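Local coordinates for protein carbohydrate kinase, FGGY (Rhodospirillum rubrum, PDB 3IFR) that belongs to the FGGY family of carbohydrate kinases and probably phosphorylates D-xylulose, as a xylulokinase, at the expense of ATP, at residues G11-I14 with T19-I22; P45-E50 with L143-R148; M85-V90 with A182-F187; A244-S249 with A296-M301. One frame throughout, in Å; residues are numbered along the deposited sequence.

Contact 1: G11-I14 with T19-I22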
loop_
_atom_site.group_PDB
_atom_site.type_symbol
_atom_site.label_atom_id
_atom_site.label_comp_id
_atom_site.label_asym_id
_atom_site.label_seq_id
_atom_site.Cartn_x
_atom_site.Cartn_y
_atom_site.Cartn_z
ATOM N N GLY A 11 -1.021 -3.735 17.625
ATOM C CA GLY A 11 -0.436 -3.594 16.300
ATOM C C GLY A 11 0.671 -2.545 16.281
ATOM O O GLY A 11 0.555 -1.461 16.882
ATOM N N LEU A 12 1.751 -2.864 15.570
ATOM C CA LEU A 12 2.887 -1.992 15.429
ATOM C C LEU A 12 3.114 -1.758 13.921
ATOM O O LEU A 12 3.133 -2.699 13.131
ATOM C CB LEU A 12 4.106 -2.680 16.051
ATOM C CG LEU A 12 5.494 -2.034 15.833
ATOM C CD1 LEU A 12 5.560 -0.643 16.495
ATOM C CD2 LEU A 12 6.611 -2.904 16.358
ATOM N N ASP A 13 3.305 -0.509 13.519
ATOM C CA ASP A 13 3.474 -0.177 12.103
ATOM C C ASP A 13 4.822 0.537 11.873
ATOM O O ASP A 13 5.038 1.677 12.313
ATOM C CB ASP A 13 2.279 0.661 11.622
ATOM C CG ASP A 13 2.503 1.287 10.247
ATOM O OD1 ASP A 13 3.345 0.789 9.482
ATOM O OD2 ASP A 13 1.830 2.305 9.950
ATOM N N ILE A 14 5.731 -0.174 11.213
ATOM C CA ILE A 14 7.026 0.346 10.843
ATOM C C ILE A 14 6.825 1.105 9.539
ATOM O O ILE A 14 7.032 0.563 8.435
ATOM C CB ILE A 14 8.075 -0.765 10.645
ATOM C CG1 ILE A 14 8.662 -1.206 11.977
ATOM C CG2 ILE A 14 9.274 -0.204 9.962
ATOM C CD1 ILE A 14 7.726 -1.793 12.925
ATOM N N THR A 19 6.647 5.556 13.061
ATOM C CA THR A 19 6.484 4.258 13.692
ATOM C C THR A 19 5.365 4.378 14.703
ATOM O O THR A 19 5.438 5.185 15.608
ATOM C CB THR A 19 7.743 3.776 14.452
ATOM O OG1 THR A 19 8.849 3.676 13.568
ATOM C CG2 THR A 19 7.498 2.409 15.082
ATOM N N ILE A 20 4.327 3.567 14.549
ATOM C CA ILE A 20 3.081 3.763 15.273
ATOM C C ILE A 20 2.709 2.455 15.898
ATOM O O ILE A 20 2.806 1.429 15.238
ATOM C CB ILE A 20 1.984 4.170 14.314
ATOM C CG1 ILE A 20 2.311 5.533 13.696
ATOM C CG2 ILE A 20 0.645 4.241 15.042
ATOM C CD1 ILE A 20 1.436 5.880 12.480
ATOM N N ALA A 21 2.324 2.478 17.165
ATOM C CA ALA A 21 1.822 1.282 17.837
ATOM C C ALA A 21 0.502 1.597 18.520
ATOM O O ALA A 21 0.333 2.691 19.070
ATOM C CB ALA A 21 2.787 0.790 18.882
ATOM N N ILE A 22 -0.391 0.610 18.543
ATOM C CA ILE A 22 -1.662 0.760 19.235
ATOM C C ILE A 22 -1.997 -0.426 20.128
ATOM O O ILE A 22 -1.590 -1.578 19.863
ATOM C CB ILE A 22 -2.815 0.936 18.244
ATOM C CG1 ILE A 22 -3.019 -0.381 17.492
ATOM C CG2 ILE A 22 -2.494 2.088 17.279
ATOM C CD1 ILE A 22 -3.987 -0.277 16.312
#

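Contact 2: P45-E50 with L143-R148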
loop_
_atom_site.group_PDB
_atom_site.type_symbol
_atom_site.label_atom_id
_atom_site.label_comp_id
_atom_site.label_asym_id
_atom_site.label_seq_id
_atom_site.Cartn_x
_atom_site.Cartn_y
_atom_site.Cartn_z
ATOM N N PRO A 45 20.503 11.726 -5.377
ATOM C CA PRO A 45 19.180 11.953 -5.940
ATOM C C PRO A 45 18.493 10.598 -6.175
ATOM O O PRO A 45 19.141 9.656 -6.641
ATOM C CB PRO A 45 19.487 12.639 -7.280
ATOM C CG PRO A 45 20.828 13.223 -7.151
ATOM C CD PRO A 45 21.547 12.532 -6.044
ATOM N N GLY A 46 17.214 10.491 -5.813
ATOM C CA GLY A 46 16.422 9.313 -6.127
ATOM C C GLY A 46 16.701 8.146 -5.193
ATOM O O GLY A 46 16.039 7.098 -5.295
ATOM N N TRP A 47 17.695 8.304 -4.310
ATOM C CA TRP A 47 17.937 7.339 -3.234
ATOM C C TRP A 47 16.902 7.449 -2.099
ATOM O O TRP A 47 16.510 8.553 -1.733
ATOM C CB TRP A 47 19.331 7.552 -2.665
ATOM C CG TRP A 47 20.366 6.983 -3.533
ATOM C CD1 TRP A 47 20.369 6.955 -4.907
ATOM C CD2 TRP A 47 21.573 6.365 -3.116
ATOM N NE1 TRP A 47 21.488 6.324 -5.364
ATOM C CE2 TRP A 47 22.261 5.967 -4.289
ATOM C CE3 TRP A 47 22.132 6.076 -1.872
ATOM C CZ2 TRP A 47 23.476 5.320 -4.241
ATOM C CZ3 TRP A 47 23.349 5.440 -1.840
ATOM C CH2 TRP A 47 23.997 5.058 -3.017
ATOM N N ALA A 48 16.440 6.320 -1.562
ATOM C CA ALA A 48 15.539 6.338 -0.386
ATOM C C ALA A 48 16.002 5.296 0.606
ATOM O O ALA A 48 15.885 4.079 0.349
ATOM C CB ALA A 48 14.103 6.071 -0.780
ATOM N N GLU A 49 16.543 5.746 1.727
ATOM C CA GLU A 49 17.146 4.808 2.669
ATOM C C GLU A 49 16.644 5.032 4.070
ATOM O O GLU A 49 16.303 6.168 4.419
ATOM C CB GLU A 49 18.677 4.930 2.643
ATOM C CG GLU A 49 19.271 4.607 1.277
ATOM C CD GLU A 49 20.758 4.319 1.281
ATOM O OE1 GLU A 49 21.512 4.876 2.110
ATOM O OE2 GLU A 49 21.180 3.537 0.411
ATOM N N GLU A 50 16.601 3.960 4.874
ATOM C CA GLU A 50 16.385 4.123 6.311
ATOM C C GLU A 50 17.343 3.304 7.177
ATOM O O GLU A 50 18.043 2.410 6.720
ATOM C CB GLU A 50 14.922 3.949 6.721
ATOM C CG GLU A 50 13.940 4.636 5.754
ATOM C CD GLU A 50 12.537 4.905 6.330
ATOM O OE1 GLU A 50 12.054 4.112 7.169
ATOM O OE2 GLU A 50 11.914 5.915 5.921
ATOM N N LEU A 143 19.096 -6.119 -5.240
ATOM C CA LEU A 143 20.229 -7.044 -5.046
ATOM C C LEU A 143 21.280 -6.973 -6.178
ATOM O O LEU A 143 22.474 -6.828 -5.899
ATOM C CB LEU A 143 19.749 -8.476 -4.866
ATOM C CG LEU A 143 19.820 -9.105 -3.480
ATOM C CD1 LEU A 143 20.087 -8.094 -2.398
ATOM C CD2 LEU A 143 18.553 -9.984 -3.189
ATOM N N ARG A 144 20.850 -7.042 -7.446
ATOM C CA ARG A 144 21.779 -6.918 -8.583
ATOM C C ARG A 144 22.569 -5.610 -8.496
ATOM O O ARG A 144 23.746 -5.588 -8.819
ATOM C CB ARG A 144 21.031 -6.923 -9.922
ATOM C CG ARG A 144 20.436 -8.219 -10.344
ATOM C CD ARG A 144 21.472 -9.261 -10.698
ATOM N NE ARG A 144 20.829 -10.420 -11.309
ATOM C CZ ARG A 144 20.619 -10.597 -12.620
ATOM N NH1 ARG A 144 21.025 -9.691 -13.503
ATOM N NH2 ARG A 144 19.997 -11.694 -13.048
ATOM N N TRP A 145 21.915 -4.510 -8.098
ATOM C CA TRP A 145 22.603 -3.216 -7.997
ATOM C C TRP A 145 23.721 -3.286 -6.942
ATOM O O TRP A 145 24.864 -2.924 -7.185
ATOM C CB TRP A 145 21.618 -2.111 -7.629
ATOM C CG TRP A 145 22.250 -0.769 -7.526
ATOM C CD1 TRP A 145 22.275 0.201 -8.489
ATOM C CD2 TRP A 145 22.947 -0.229 -6.390
ATOM N NE1 TRP A 145 22.963 1.300 -8.028
ATOM C CE2 TRP A 145 23.376 1.066 -6.742
ATOM C CE3 TRP A 145 23.231 -0.707 -5.109
ATOM C CZ2 TRP A 145 24.091 1.886 -5.855
ATOM C CZ3 TRP A 145 23.939 0.104 -4.230
ATOM C CH2 TRP A 145 24.374 1.376 -4.611
ATOM N N ILE A 146 23.369 -3.758 -5.764
ATOM C CA ILE A 146 24.322 -3.963 -4.713
ATOM C C ILE A 146 25.533 -4.823 -5.138
ATOM O O ILE A 146 26.684 -4.482 -4.832
ATOM C CB ILE A 146 23.621 -4.609 -3.506
ATOM C CG1 ILE A 146 22.881 -3.551 -2.706
ATOM C CG2 ILE A 146 24.615 -5.301 -2.601
ATOM C CD1 ILE A 146 21.976 -4.189 -1.709
ATOM N N GLU A 147 25.281 -5.951 -5.796
ATOM C CA GLU A 147 26.372 -6.806 -6.269
ATOM C C GLU A 147 27.330 -6.026 -7.148
ATOM O O GLU A 147 28.542 -6.234 -7.101
ATOM C CB GLU A 147 25.822 -7.926 -7.125
ATOM C CG GLU A 147 26.854 -8.578 -8.014
ATOM C CD GLU A 147 26.306 -9.833 -8.651
ATOM O OE1 GLU A 147 26.753 -10.899 -8.241
ATOM O OE2 GLU A 147 25.407 -9.774 -9.519
ATOM N N ARG A 148 26.799 -5.148 -7.984
ATOM C CA ARG A 148 27.678 -4.450 -8.886
ATOM C C ARG A 148 28.290 -3.191 -8.260
ATOM O O ARG A 148 29.394 -2.815 -8.617
ATOM C CB ARG A 148 27.009 -4.155 -10.254
ATOM C CG ARG A 148 26.625 -2.723 -10.480
ATOM C CD ARG A 148 26.866 -2.228 -11.908
ATOM N NE ARG A 148 26.765 -3.261 -12.941
ATOM C CZ ARG A 148 25.630 -3.750 -13.448
ATOM N NH1 ARG A 148 24.447 -3.317 -13.020
ATOM N NH2 ARG A 148 25.685 -4.691 -14.382
#

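Contact 3: M85-V90 with A182-F187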
loop_
_atom_site.group_PDB
_atom_site.type_symbol
_atom_site.label_atom_id
_atom_site.label_comp_id
_atom_site.label_asym_id
_atom_site.label_seq_id
_atom_site.Cartn_x
_atom_site.Cartn_y
_atom_site.Cartn_z
HETATM N N MSE A 85 6.165 -0.831 5.754
HETATM C CA MSE A 85 6.310 -0.695 4.303
HETATM C C MSE A 85 7.061 -1.896 3.674
HETATM O O MSE A 85 7.848 -2.563 4.335
HETATM C CB MSE A 85 6.943 0.654 3.967
HETATM C CG MSE A 85 8.470 0.655 3.866
HETATM SE SE MSE A 85 9.535 0.249 5.495
HETATM C CE MSE A 85 9.602 2.023 6.393
ATOM N N LEU A 86 6.795 -2.177 2.408
ATOM C CA LEU A 86 7.507 -3.238 1.692
ATOM C C LEU A 86 7.517 -2.925 0.182
ATOM O O LEU A 86 6.761 -2.069 -0.297
ATOM C CB LEU A 86 6.832 -4.620 1.929
ATOM C CG LEU A 86 5.473 -4.914 1.266
ATOM C CD1 LEU A 86 5.075 -6.396 1.369
ATOM C CD2 LEU A 86 4.358 -4.026 1.854
ATOM N N PRO A 87 8.396 -3.595 -0.564
ATOM C CA PRO A 87 9.468 -4.414 0.020
ATOM C C PRO A 87 10.666 -3.528 0.359
ATOM O O PRO A 87 11.207 -2.856 -0.529
ATOM C CB PRO A 87 9.848 -5.358 -1.111
ATOM C CG PRO A 87 8.838 -5.131 -2.217
ATOM C CD PRO A 87 8.289 -3.762 -2.017
ATOM N N ALA A 88 11.054 -3.485 1.634
ATOM C CA ALA A 88 12.250 -2.785 2.001
ATOM C C ALA A 88 13.324 -3.847 1.831
ATOM O O ALA A 88 13.036 -5.056 1.870
ATOM C CB ALA A 88 12.169 -2.298 3.434
ATOM N N VAL A 89 14.549 -3.410 1.585
ATOM C CA VAL A 89 15.669 -4.326 1.485
ATOM C C VAL A 89 16.624 -4.064 2.630
ATOM O O VAL A 89 17.274 -3.014 2.685
ATOM C CB VAL A 89 16.422 -4.145 0.157
ATOM C CG1 VAL A 89 17.712 -4.968 0.141
ATOM C CG2 VAL A 89 15.512 -4.508 -1.037
ATOM N N VAL A 90 16.685 -5.028 3.542
ATOM C CA VAL A 90 17.582 -5.030 4.692
ATOM C C VAL A 90 18.570 -6.179 4.526
ATOM O O VAL A 90 18.127 -7.320 4.271
ATOM C CB VAL A 90 16.762 -5.279 5.994
ATOM C CG1 VAL A 90 17.686 -5.318 7.215
ATOM C CG2 VAL A 90 15.746 -4.193 6.163
ATOM N N ALA A 182 8.330 -11.665 0.192
ATOM C CA ALA A 182 8.967 -12.526 -0.790
ATOM C C ALA A 182 8.287 -12.491 -2.179
ATOM O O ALA A 182 8.948 -12.552 -3.217
ATOM C CB ALA A 182 9.067 -13.962 -0.245
ATOM N N LEU A 183 6.971 -12.379 -2.196
ATOM C CA LEU A 183 6.197 -12.283 -3.425
ATOM C C LEU A 183 6.382 -10.916 -4.095
ATOM O O LEU A 183 6.728 -10.823 -5.274
ATOM C CB LEU A 183 4.723 -12.472 -3.081
ATOM C CG LEU A 183 3.739 -13.213 -3.994
ATOM C CD1 LEU A 183 2.357 -12.435 -4.095
ATOM C CD2 LEU A 183 4.297 -13.516 -5.349
ATOM N N GLU A 184 6.147 -9.834 -3.369
ATOM C CA GLU A 184 6.405 -8.553 -3.990
ATOM C C GLU A 184 7.855 -8.537 -4.419
ATOM O O GLU A 184 8.182 -8.042 -5.486
ATOM C CB GLU A 184 6.072 -7.380 -3.060
ATOM C CG GLU A 184 4.569 -7.288 -2.790
ATOM C CD GLU A 184 4.132 -5.933 -2.332
ATOM O OE1 GLU A 184 4.817 -4.931 -2.582
ATOM O OE2 GLU A 184 3.081 -5.874 -1.727
ATOM N N GLY A 185 8.709 -9.142 -3.601
ATOM C CA GLY A 185 10.139 -9.141 -3.830
ATOM C C GLY A 185 10.674 -9.916 -5.032
ATOM O O GLY A 185 11.780 -9.635 -5.479
ATOM N N GLY A 186 9.935 -10.911 -5.528
ATOM C CA GLY A 186 10.337 -11.644 -6.724
ATOM C C GLY A 186 10.794 -13.045 -6.397
ATOM O O GLY A 186 11.300 -13.745 -7.259
ATOM N N PHE A 187 10.596 -13.492 -5.166
ATOM C CA PHE A 187 11.110 -14.801 -4.812
ATOM C C PHE A 187 10.114 -15.950 -4.822
ATOM O O PHE A 187 10.516 -17.129 -4.791
ATOM C CB PHE A 187 11.798 -14.751 -3.457
ATOM C CG PHE A 187 12.926 -13.765 -3.389
ATOM C CD1 PHE A 187 13.813 -13.631 -4.449
ATOM C CD2 PHE A 187 13.112 -12.970 -2.258
ATOM C CE1 PHE A 187 14.857 -12.704 -4.394
ATOM C CE2 PHE A 187 14.195 -12.058 -2.188
ATOM C CZ PHE A 187 15.051 -11.937 -3.261
#

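Contact 4: A244-S249 with A296-M301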
loop_
_atom_site.group_PDB
_atom_site.type_symbol
_atom_site.label_atom_id
_atom_site.label_comp_id
_atom_site.label_asym_id
_atom_site.label_seq_id
_atom_site.Cartn_x
_atom_site.Cartn_y
_atom_site.Cartn_z
ATOM N N ALA A 244 1.923 -7.135 5.505
ATOM C CA ALA A 244 2.160 -6.077 4.561
ATOM C C ALA A 244 1.300 -4.814 4.812
ATOM O O ALA A 244 0.146 -4.910 4.852
ATOM C CB ALA A 244 1.979 -6.578 3.185
ATOM N N ASP A 245 1.895 -3.652 4.971
ATOM C CA ASP A 245 1.147 -2.475 5.363
ATOM C C ASP A 245 -0.094 -2.082 4.585
ATOM O O ASP A 245 -1.081 -1.825 5.178
ATOM C CB ASP A 245 2.016 -1.259 5.678
ATOM C CG ASP A 245 2.676 -0.652 4.480
ATOM O OD1 ASP A 245 2.651 -1.173 3.388
ATOM O OD2 ASP A 245 3.226 0.380 4.639
ATOM N N HIS A 246 -0.043 -2.037 3.264
ATOM C CA HIS A 246 -1.208 -1.654 2.525
ATOM C C HIS A 246 -2.351 -2.670 2.597
ATOM O O HIS A 246 -3.467 -2.292 2.613
ATOM C CB HIS A 246 -0.867 -1.190 1.094
ATOM C CG HIS A 246 -0.345 -2.266 0.212
ATOM N ND1 HIS A 246 0.835 -2.910 0.460
ATOM C CD2 HIS A 246 -0.832 -2.810 -0.916
ATOM C CE1 HIS A 246 1.047 -3.807 -0.469
ATOM N NE2 HIS A 246 0.053 -3.764 -1.319
ATOM N N ILE A 247 -2.037 -3.943 2.681
ATOM C CA ILE A 247 -3.004 -4.996 2.889
ATOM C C ILE A 247 -3.665 -4.922 4.288
ATOM O O ILE A 247 -4.870 -5.115 4.409
ATOM C CB ILE A 247 -2.392 -6.419 2.670
ATOM C CG1 ILE A 247 -1.484 -6.426 1.435
ATOM C CG2 ILE A 247 -3.534 -7.452 2.513
ATOM C CD1 ILE A 247 -2.242 -6.018 0.180
ATOM N N ALA A 248 -2.884 -4.634 5.328
ATOM C CA ALA A 248 -3.453 -4.499 6.661
ATOM C C ALA A 248 -4.372 -3.289 6.660
ATOM O O ALA A 248 -5.432 -3.309 7.295
ATOM C CB ALA A 248 -2.381 -4.365 7.721
ATOM N N SER A 249 -3.993 -2.255 5.915
ATOM C CA SER A 249 -4.892 -1.117 5.741
ATOM C C SER A 249 -6.177 -1.546 5.044
ATOM O O SER A 249 -7.261 -1.120 5.431
ATOM C CB SER A 249 -4.241 0.026 4.972
ATOM O OG SER A 249 -3.804 1.013 5.872
ATOM N N ALA A 296 -5.018 -10.532 -2.889
ATOM C CA ALA A 296 -5.305 -9.095 -2.843
ATOM C C ALA A 296 -4.671 -8.341 -4.022
ATOM O O ALA A 296 -3.736 -7.567 -3.853
ATOM C CB ALA A 296 -4.856 -8.477 -1.500
ATOM N N PRO A 297 -5.199 -8.556 -5.235
ATOM C CA PRO A 297 -4.660 -7.789 -6.361
ATOM C C PRO A 297 -4.792 -6.326 -6.013
ATOM O O PRO A 297 -5.806 -5.953 -5.450
ATOM C CB PRO A 297 -5.624 -8.128 -7.513
ATOM C CG PRO A 297 -6.238 -9.426 -7.138
ATOM C CD PRO A 297 -6.306 -9.449 -5.620
ATOM N N ASN A 298 -3.805 -5.512 -6.329
ATOM C CA ASN A 298 -3.855 -4.092 -6.013
ATOM C C ASN A 298 -3.178 -3.266 -7.093
ATOM O O ASN A 298 -2.432 -3.774 -7.929
ATOM C CB ASN A 298 -3.212 -3.757 -4.643
ATOM C CG ASN A 298 -1.757 -4.169 -4.572
ATOM O OD1 ASN A 298 -0.833 -3.332 -4.679
ATOM N ND2 ASN A 298 -1.536 -5.469 -4.429
ATOM N N GLY A 299 -3.446 -1.978 -7.056
ATOM C CA GLY A 299 -2.881 -1.074 -8.017
ATOM C C GLY A 299 -2.709 0.260 -7.345
ATOM O O GLY A 299 -3.225 0.517 -6.278
ATOM N N CYS A 300 -1.987 1.132 -8.015
ATOM C CA CYS A 300 -1.581 2.395 -7.463
ATOM C C CYS A 300 -1.743 3.388 -8.595
ATOM O O CYS A 300 -1.495 3.050 -9.741
ATOM C CB CYS A 300 -0.112 2.288 -7.079
ATOM S SG CYS A 300 0.520 3.791 -6.348
HETATM N N MSE A 301 -2.202 4.593 -8.315
HETATM C CA MSE A 301 -2.027 5.628 -9.312
HETATM C C MSE A 301 -1.167 6.766 -8.815
HETATM O O MSE A 301 -1.409 7.353 -7.752
HETATM C CB MSE A 301 -3.334 6.167 -9.807
HETATM C CG MSE A 301 -4.077 5.232 -10.700
HETATM SE SE MSE A 301 -5.930 5.638 -10.242
HETATM C CE MSE A 301 -5.606 7.642 -9.968
#

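Contact 1: G11-I14 with T19-I22
Gly11 O is gripped by two neighbouring donors of 19-22. Ile22 N approaches Gly11 O to 2.8 Å in a fairly straight hydrogen bond, 161° at the hydrogen, and Ala21 CA adds a CA-H...O contact to Gly11 O at 3.2 Å. Ile20 O is used the same way, accepting the bond from Asp13 N (2.6 Å) and a CA-H...O contact from Leu12 CA (3.4 Å). Return bonds run from Gly11 N to Ile22 O and from Ile20 N to Asp13 O. With segment axes 174° apart, this is an antiparallel hairpin: Gly11-Ile22 and Asp13-Ile20 are hydrogen-bonded pairs, Leu12-Ala21 and Ile14-Thr19 non-hydrogen-bonded ones.

On the face of Leu12 and Ala21, the leucine carries CG anti to its own backbone N (chi1 171°), which swings CD1 over the partner strand. There Leu12 CD1 lies 3.9 Å from Ala21 CB and equally far from Thr19 CG2. Helix 52-70 covers this face, and Asn58 of that helix hydrogen-bonds Thr19 OG1. On the other face Ile22 lays its CG1 beside the glycine backbone, 3.8 Å from Gly11 O, while Asp13 CB passes 3.7 Å from Ile20 O and Ser437 and Ala438 of helix 437-448 lie against Asp13.

Between these two segments the polar bonds are thus all main-chain and the side chains meet through apolar atoms, with no polar partner for the Asp13 carboxylate on 19-22. That is consistent with the first phosphate-binding hairpin of actin-like ATPase folds, whose aspartate generally serves the nucleotide-metal site.

Contact 2: P45-E50 with L143-R148
The six-membered rings of Trp47 and Trp145 meet with their planes 86° apart and their centroids 5.7 Å from each other. The closest approach is between Trp47 CZ2 and Trp145 CZ2, at 3.8 Å, and the neighbouring pair Trp47 CH2 and Trp145 CH2 follows at 4.0 Å. Only benzo carbons therefore touch; the ring nitrogens stay well apart, Trp47 NE1 lying 5.9 Å from Trp145 NE1. Around Trp145, Ile146 CG1 lies at the ring edge in the ring plane, and the ring of His149 stacks on the indole.

The two indoles do all the touching, as the backbone distances confirm. Trp47 CA and Trp145 CA, the nearest pair of alpha carbons, are 12.5 Å apart, and just 65 Å² of surface is buried between the segments. Each tryptophan spans part of that gap. Trp145 holds CG anti to its backbone N (chi1 -179°), projecting the indole off the helix toward the loop. Trp47 starts out from its backbone less directly, but the far end of its ring system turns in to meet the other indole. Trp47 also touches a crystal neighbour, so its exact setting may owe something to the lattice.

The helix under Trp145 is regular here, with Glu147 N bonded to Leu143 O at 2.9 Å. Trp47 belongs to the loop that leads into strand 49-50, which pairs with strand 102-103 through Glu50 and Ser102. Helix 139-149 packs against helix 111-120, where Trp145 touches Glu113, and against helix 151-155, where Ile146 meets Phe154.

Contact 3: M85-V90 with A182-F187
Glu184 packs closely against Leu86 and Pro87 at its CB and at its carboxylate, whereas Gly185 barely touches the loop. At the base, Pro87 CG sits 3.7 Å from Glu184 CB. Farther out, Pro87 CD is 3.7 Å from Glu184 OE1, and Leu86 CD1 lies at the same distance from Glu184 OE2. The glutamate crosses both loop side chains at about a right angle. The peptide before Pro87 is cis, which folds the two alpha carbons together and turns the ring's CD away from Leu86 CA, toward the glutamate. By contrast, Pro87 CG comes no nearer than 4.2 Å to Gly185 N.

Packed on one side by Leu86 and Pro87, the carboxylate faces a pocket on the other, where Asp287 and His246 also lie and a phosphate ion, probably from the crystallisation liquor, is bound. Cut back to alanine, Glu184 would probably leave a gap over Leu86 and the outer edge of Pro87 and rob the pocket of its carboxylate.

Just beyond, the helix ends in a Schellman motif at Gly186, with Phe187 N bonded to Ala182 O at 2.7 Å. The geometry is that of a cis-proline loop and a helix end bordering a polar pocket, probably part of the substrate cleft of an FGGY kinase.

Contact 4: A244-S249 with A296-M301
Asn298 directs its CB toward helix 245-252, and with CG set between backbone N and carbonyl carbon (chi1 59°) the amide comes up to the imidazole of His246. Asn298 CG lies at the ring edge, in the ring plane, 3.7 Å from His246 NE2. At the tip, Asn298 OD1 is 3.5 Å from His246 NE2 and 3.8 Å from His246 CD2, with amide and ring planes 63° apart; the approach is too long and oblique to count as a hydrogen bond. The other branch turns back to its own segment: Asn298 ND2 donates to Ala296 O over 3.1 Å, at 169° and in the amide plane, and also binds Asp287 OD1, which together fix the rotation of the amide.

This is a junction of the two FGGY domains. Helix 245-252 follows a strand of the N-terminal sheet, with Ala244 at its N-cap, while strand 298-301 is an edge strand of the C-terminal one. Such a position is consistent with the interdomain cleft of actin-like ATPase folds, and a phosphate ion, probably from the crystallisation liquor, lies about 3 Å from the Asn298 side chain and may mark a pocket. Exchanging Asn298 for a leucine is likely to deprive Ala296 O and Asp287 of their amide donor and to set the side chain free to turn beside His246.

Below the polar pair, Ile247 CD1 reaches Ala296 CB at 4.0 Å. The same methyl lies over one face of the His246 ring, 3.5 Å above its plane and offset toward the rim.

How the contacts relate
Contacts 1, 2 and 3 lie in the N-terminal FGGY domain, while contact 4 joins that domain to the C-terminal one. Contact 1 opens the chain on the six-stranded sheet of the N-terminal part, whose strands 77-84 and 238-244 lead into the first segments of contacts 3 and 4. Contacts 1 and 3 meet where Ile14 O probably bonds Met85 N. Contacts 2 and 3, centres 14 Å apart, alternate along the chain and touch at Leu143 and Phe187. Contacts 3 and 4 are the nearest pair, centres 13 Å apart, with Leu86 against Ala244 and Glu184 beside His246. The loop after strand 77-84 and the helix after strand 238-244 thus come together by the probable substrate cleft, while contact 2 lies farther out.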